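Local structure of aminotransferase AspB (Helicobacter pylori 26695, 3EZS) at residues Ile333-Pro336 with Ala337-Gly341; Lys363-Glu366 with Ile367-Thr370. The protein probably acts as a pyridoxal 5'-phosphate-dependent transaminase of the class I and II aminotransferase family, moving amino groups between amino acids and keto acids. One frame throughout, in Å; residues are numbered along the deposited sequence.

Contact 1. Residues Ile333-Pro336 with Ala337-Gly341; sequences ITLP and ALYLG
A short strand running straight into a short 3-10 segment brings Leu-335 and Pro-336 against Tyr-339 and Leu-340 in this class I and II aminotransferase. Strand 335-336, which pairs antiparallel with strand 349-353, ends at Pro-336, whose carbonyl O accepts the first bond of the 3-10 segment 337-340. The donor, Tyr-339 N, lies 3.2 Å from Pro-336 O; it stands well above the carbonyl plane, and the bond is bent, with an angle of 148° at the hydrogen. Leu-340 N repeats the i to i+3 pattern on Ala-337 O.

The tyrosine ring folds back over the proline it has just been bonded to. With CG anti to the carbonyl carbon (chi1 -53°), the ring turns one face to Pro-336, and Pro-336 CB makes a CH-pi contact over that face, 4.2 Å from the centroid of the Tyr-339 ring. Pro-336 CG comes closer to the rim, 3.6 Å from Tyr-339 CE2. The phenol OH is hydrogen-bonded to Glu-320 of helix 319-330, and Arg-11 and Leu-15 of helix 8-16 also touch the Tyr-339 side chain.

Leu-335 divides its two methyls between neighbours in the turn. CD1 meets the ring edge near its plane, 4.1 Å from Tyr-339 CD2, while Leu-335 CD2 packs at about a right angle against Leu-340, 3.9 Å from Leu-340 CD1.

Contact 2. Residues Lys363-Glu366 with Ile367-Thr370; sequences KPLE and IIET
Lys-363 sends CG anti to its backbone N (chi1 -174°) and then bends at chi2 (66°), which carries its aliphatic chain across Ile-367 at a slant, one turn further on in the C-terminal alpha-helix 358-372. The isoleucine answers with CG1 anti to its own carbonyl carbon, reaching back up the helix so that its CD1 lies 3.9 Å from Lys-363 CG. Lys-363 CE also comes near that methyl, making the contact one of methylenes, with the ammonium beyond it.

Four successive i to i+4 backbone bonds join the two turns. Ile-367 N lies 3.0 Å from Lys-363 O; the next three run from the N atoms of Ile-368, Glu-369 and Thr-370 to the O atoms of Pro-364, Leu-365 and Glu-366. Pro-364 has no N-H to give, and the helix is kinked where the nitrogens of residues 363 and 364 lack a bond to the preceding turn.

On the buried side, Ile-368 CG1 closes to 3.2 Å from Pro-364 O, and its CD1 loosely approaches Leu-365 CD2. These two side chains face inward: Leu-365 packs on Leu-295 and Ile-299 of helix 280-299, Ile-368 on Phe-322 and Leu-326 of helix 319-330, and both on Leu-352. Glu-369 is held at both carboxylate oxygens, OE1 by a salt bridge to Arg-372, OE2 by a hydrogen bond from the backbone N of Lys-301.

Thr-370 turns back onto the helix: its methyl CG2 sits 3.3 Å from Glu-366 O, while Thr-370 OG1 donates to a lone pair of Ile-367 O, in the carbonyl plane, at a short 2.5 Å.

Overall arrangement
Contact 1 precedes contact 2 along the chain, and their centres lie 18 Å apart on the same side of the chain's centre. Their nearest atoms are about 4 Å apart without touching, so the relation runs through shared neighbours. Strand 349-353 pairs with strand 335-336 and supplies Leu-352, which touches Thr-334 of residues 333-336 and both Leu-365 and Ile-368 of contact 2. Helix 319-330 similarly meets both, with Leu-326 touching Thr-334 and Ile-368. The centre of contact 1, which is buried, lies about 16 Å from the centre of the chain, that of the partly buried contact 2 about 26 Å, on a helix with one side toward solvent.

Contact 1. Residues Ile333-Pro336 with Ala337-Gly341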
ATOM      1  N   ILE A 333      20.072   2.430 -25.268  1.00 36.91           N
ATOM      2  CA  ILE A 333      20.044   3.035 -23.933  1.00 37.49           C
ATOM      3  C   ILE A 333      20.615   2.071 -22.899  1.00 36.35           C
ATOM      4  O   ILE A 333      20.182   0.920 -22.810  1.00 34.49           O
ATOM      5  CB  ILE A 333      18.588   3.389 -23.500  1.00 40.38           C
ATOM      6  CG1 ILE A 333      17.980   4.442 -24.438  1.00 38.55           C
ATOM      7  CG2 ILE A 333      18.540   3.845 -22.032  1.00 34.30           C
ATOM      8  CD1 ILE A 333      16.433   4.602 -24.324  1.00 35.23           C
ATOM      9  N   THR A 334      21.604   2.549 -22.143  1.00 37.13           N
ATOM     10  CA  THR A 334      22.220   1.800 -21.046  1.00 37.94           C
ATOM     11  C   THR A 334      22.184   2.691 -19.801  1.00 38.71           C
ATOM     12  O   THR A 334      22.032   3.907 -19.911  1.00 39.98           O
ATOM     13  CB  THR A 334      23.663   1.360 -21.395  1.00 38.95           C
ATOM     14  OG1 THR A 334      24.527   2.507 -21.476  1.00 42.86           O
ATOM     15  CG2 THR A 334      23.692   0.580 -22.747  1.00 36.56           C
ATOM     16  N   LEU A 335      22.316   2.088 -18.622  1.00 38.71           N
ATOM     17  CA  LEU A 335      22.253   2.804 -17.349  1.00 38.54           C
ATOM     18  C   LEU A 335      23.635   2.916 -16.687  1.00 37.30           C
ATOM     19  O   LEU A 335      24.210   1.899 -16.277  1.00 34.40           O
ATOM     20  CB  LEU A 335      21.298   2.077 -16.381  1.00 38.30           C
ATOM     21  CG  LEU A 335      21.086   2.659 -14.970  1.00 40.60           C
ATOM     22  CD1 LEU A 335      20.447   4.085 -15.029  1.00 36.11           C
ATOM     23  CD2 LEU A 335      20.242   1.723 -14.088  1.00 38.56           C
ATOM     24  N   PRO A 336      24.181   4.139 -16.594  1.00 36.74           N
ATOM     25  CA  PRO A 336      25.419   4.308 -15.844  1.00 37.30           C
ATOM     26  C   PRO A 336      25.197   3.869 -14.390  1.00 36.86           C
ATOM     27  O   PRO A 336      24.222   4.320 -13.753  1.00 35.33           O
ATOM     28  CB  PRO A 336      25.665   5.818 -15.912  1.00 38.19           C
ATOM     29  CG  PRO A 336      24.945   6.282 -17.069  1.00 38.26           C
ATOM     30  CD  PRO A 336      23.731   5.418 -17.171  1.00 39.40           C
ATOM     31  N   ALA A 337      26.078   3.001 -13.880  1.00 36.22           N
ATOM     32  CA  ALA A 337      25.940   2.468 -12.518  1.00 36.58           C
ATOM     33  C   ALA A 337      26.143   3.520 -11.434  1.00 37.92           C
ATOM     34  O   ALA A 337      25.764   3.294 -10.272  1.00 40.15           O
ATOM     35  CB  ALA A 337      26.858   1.261 -12.294  1.00 36.04           C
ATOM     36  N   LEU A 338      26.719   4.663 -11.805  1.00 37.62           N
ATOM     37  CA  LEU A 338      26.913   5.771 -10.885  1.00 38.00           C
ATOM     38  C   LEU A 338      25.573   6.175 -10.274  1.00 38.99           C
ATOM     39  O   LEU A 338      25.480   6.463  -9.066  1.00 39.71           O
ATOM     40  CB  LEU A 338      27.541   6.950 -11.622  1.00 36.95           C
ATOM     41  CG  LEU A 338      28.057   8.154 -10.829  1.00 42.35           C
ATOM     42  CD1 LEU A 338      29.415   7.829 -10.126  1.00 33.49           C
ATOM     43  CD2 LEU A 338      28.183   9.360 -11.788  1.00 35.89           C
ATOM     44  N   TYR A 339      24.532   6.132 -11.108  1.00 39.14           N
ATOM     45  CA  TYR A 339      23.176   6.501 -10.713  1.00 38.25           C
ATOM     46  C   TYR A 339      22.501   5.519  -9.762  1.00 38.67           C
ATOM     47  O   TYR A 339      21.405   5.794  -9.288  1.00 38.59           O
ATOM     48  CB  TYR A 339      22.276   6.715 -11.942  1.00 37.66           C
ATOM     49  CG  TYR A 339      22.801   7.683 -12.985  1.00 35.51           C
ATOM     50  CD1 TYR A 339      23.672   8.731 -12.649  1.00 36.00           C
ATOM     51  CD2 TYR A 339      22.339   7.619 -14.292  1.00 38.85           C
ATOM     52  CE1 TYR A 339      24.126   9.629 -13.605  1.00 36.51           C
ATOM     53  CE2 TYR A 339      22.774   8.529 -15.259  1.00 33.82           C
ATOM     54  CZ  TYR A 339      23.675   9.522 -14.909  1.00 40.06           C
ATOM     55  OH  TYR A 339      24.127  10.407 -15.864  1.00 40.44           O
ATOM     56  N   LEU A 340      23.133   4.377  -9.499  1.00 39.68           N
ATOM     57  CA  LEU A 340      22.624   3.406  -8.545  1.00 40.74           C
ATOM     58  C   LEU A 340      23.431   3.367  -7.252  1.00 41.19           C
ATOM     59  O   LEU A 340      23.105   2.594  -6.355  1.00 41.40           O
ATOM     60  CB  LEU A 340      22.610   2.002  -9.166  1.00 41.97           C
ATOM     61  CG  LEU A 340      21.597   1.736 -10.265  1.00 43.92           C
ATOM     62  CD1 LEU A 340      21.754   0.318 -10.792  1.00 38.11           C
ATOM     63  CD2 LEU A 340      20.189   1.962  -9.748  1.00 44.65           C
ATOM     64  N   GLY A 341      24.465   4.203  -7.134  1.00 40.83           N
ATOM     65  CA  GLY A 341      25.330   4.176  -5.975  1.00 38.93           C
ATOM     66  C   GLY A 341      25.635   5.518  -5.376  1.00 38.36           C
ATOM     67  O   GLY A 341      25.113   6.532  -5.802  1.00 38.14           O
TER

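Contact 2. Residues Lys363-Glu366 with Ile367-Thr370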
ATOM      1  N   LYS A 363      22.192  -8.603 -31.932  1.00 45.59           N
ATOM      2  CA  LYS A 363      22.756  -7.446 -32.593  1.00 46.53           C
ATOM      3  C   LYS A 363      23.183  -6.351 -31.618  1.00 43.64           C
ATOM      4  O   LYS A 363      24.354  -5.980 -31.609  1.00 44.82           O
ATOM      5  CB  LYS A 363      21.788  -6.898 -33.671  1.00 48.87           C
ATOM      6  CG  LYS A 363      22.346  -5.774 -34.534  1.00 55.39           C
ATOM      7  CD  LYS A 363      23.501  -6.267 -35.401  1.00 61.65           C
ATOM      8  CE  LYS A 363      24.046  -5.173 -36.288  1.00 66.40           C
ATOM      9  NZ  LYS A 363      25.179  -5.688 -37.106  1.00 70.26           N
ATOM     10  N   PRO A 364      22.253  -5.811 -30.809  1.00 42.74           N
ATOM     11  CA  PRO A 364      22.674  -4.744 -29.889  1.00 41.99           C
ATOM     12  C   PRO A 364      23.831  -5.081 -28.947  1.00 41.75           C
ATOM     13  O   PRO A 364      24.653  -4.206 -28.670  1.00 41.32           O
ATOM     14  CB  PRO A 364      21.419  -4.462 -29.068  1.00 41.95           C
ATOM     15  CG  PRO A 364      20.501  -5.567 -29.338  1.00 43.22           C
ATOM     16  CD  PRO A 364      20.809  -6.060 -30.689  1.00 43.43           C
ATOM     17  N   LEU A 365      23.906  -6.318 -28.466  1.00 41.13           N
ATOM     18  CA  LEU A 365      24.989  -6.690 -27.551  1.00 40.56           C
ATOM     19  C   LEU A 365      26.317  -6.719 -28.284  1.00 40.03           C
ATOM     20  O   LEU A 365      27.336  -6.327 -27.720  1.00 38.79           O
ATOM     21  CB  LEU A 365      24.712  -8.029 -26.847  1.00 39.62           C
ATOM     22  CG  LEU A 365      23.519  -8.101 -25.880  1.00 43.36           C
ATOM     23  CD1 LEU A 365      23.359  -9.524 -25.349  1.00 34.28           C
ATOM     24  CD2 LEU A 365      23.677  -7.123 -24.732  1.00 39.95           C
ATOM     25  N   GLU A 366      26.318  -7.180 -29.535  1.00 41.46           N
ATOM     26  CA  GLU A 366      27.546  -7.165 -30.347  1.00 43.48           C
ATOM     27  C   GLU A 366      28.039  -5.734 -30.603  1.00 41.62           C
ATOM     28  O   GLU A 366      29.249  -5.446 -30.539  1.00 38.09           O
ATOM     29  CB  GLU A 366      27.326  -7.889 -31.674  1.00 43.57           C
ATOM     30  CG  GLU A 366      27.226  -9.401 -31.480  1.00 51.32           C
ATOM     31  CD  GLU A 366      26.987 -10.201 -32.769  1.00 51.41           C
ATOM     32  OE1 GLU A 366      26.696  -9.608 -33.845  1.00 56.93           O
ATOM     33  OE2 GLU A 366      27.105 -11.450 -32.685  1.00 64.08           O
ATOM     34  N   ILE A 367      27.083  -4.851 -30.885  1.00 39.68           N
ATOM     35  CA  ILE A 367      27.367  -3.453 -31.138  1.00 39.50           C
ATOM     36  C   ILE A 367      28.018  -2.838 -29.903  1.00 39.42           C
ATOM     37  O   ILE A 367      29.066  -2.188 -29.993  1.00 37.28           O
ATOM     38  CB  ILE A 367      26.080  -2.696 -31.516  1.00 37.31           C
ATOM     39  CG1 ILE A 367      25.603  -3.131 -32.902  1.00 40.18           C
ATOM     40  CG2 ILE A 367      26.329  -1.205 -31.566  1.00 44.55           C
ATOM     41  CD1 ILE A 367      24.223  -2.594 -33.296  1.00 39.62           C
ATOM     42  N   ILE A 368      27.402  -3.074 -28.750  1.00 39.25           N
ATOM     43  CA  ILE A 368      27.939  -2.589 -27.496  1.00 38.80           C
ATOM     44  C   ILE A 368      29.402  -3.015 -27.342  1.00 39.52           C
ATOM     45  O   ILE A 368      30.255  -2.185 -27.022  1.00 38.39           O
ATOM     46  CB  ILE A 368      27.096  -3.080 -26.303  1.00 39.34           C
ATOM     47  CG1 ILE A 368      25.750  -2.341 -26.270  1.00 40.68           C
ATOM     48  CG2 ILE A 368      27.844  -2.853 -24.944  1.00 38.19           C
ATOM     49  CD1 ILE A 368      24.705  -2.886 -25.205  1.00 38.64           C
ATOM     50  N   GLU A 369      29.690  -4.298 -27.597  1.00 40.02           N
ATOM     51  CA  GLU A 369      31.048  -4.820 -27.464  1.00 39.38           C
ATOM     52  C   GLU A 369      32.029  -4.104 -28.388  1.00 40.95           C
ATOM     53  O   GLU A 369      33.143  -3.806 -27.960  1.00 41.98           O
ATOM     54  CB  GLU A 369      31.086  -6.348 -27.657  1.00 37.95           C
ATOM     55  CG  GLU A 369      32.497  -7.017 -27.540  1.00 40.97           C
ATOM     56  CD  GLU A 369      33.126  -6.951 -26.136  1.00 43.33           C
ATOM     57  OE1 GLU A 369      32.559  -6.327 -25.224  1.00 38.46           O
ATOM     58  OE2 GLU A 369      34.204  -7.549 -25.930  1.00 48.70           O
ATOM     59  N   THR A 370      31.623  -3.797 -29.628  1.00 40.54           N
ATOM     60  CA  THR A 370      32.501  -3.061 -30.548  1.00 41.73           C
ATOM     61  C   THR A 370      32.906  -1.687 -29.980  1.00 41.41           C
ATOM     62  O   THR A 370      34.004  -1.231 -30.223  1.00 40.01           O
ATOM     63  CB  THR A 370      31.888  -2.849 -31.965  1.00 42.55           C
ATOM     64  OG1 THR A 370      30.726  -2.020 -31.870  1.00 46.14           O
ATOM     65  CG2 THR A 370      31.518  -4.190 -32.655  1.00 40.43           C
TER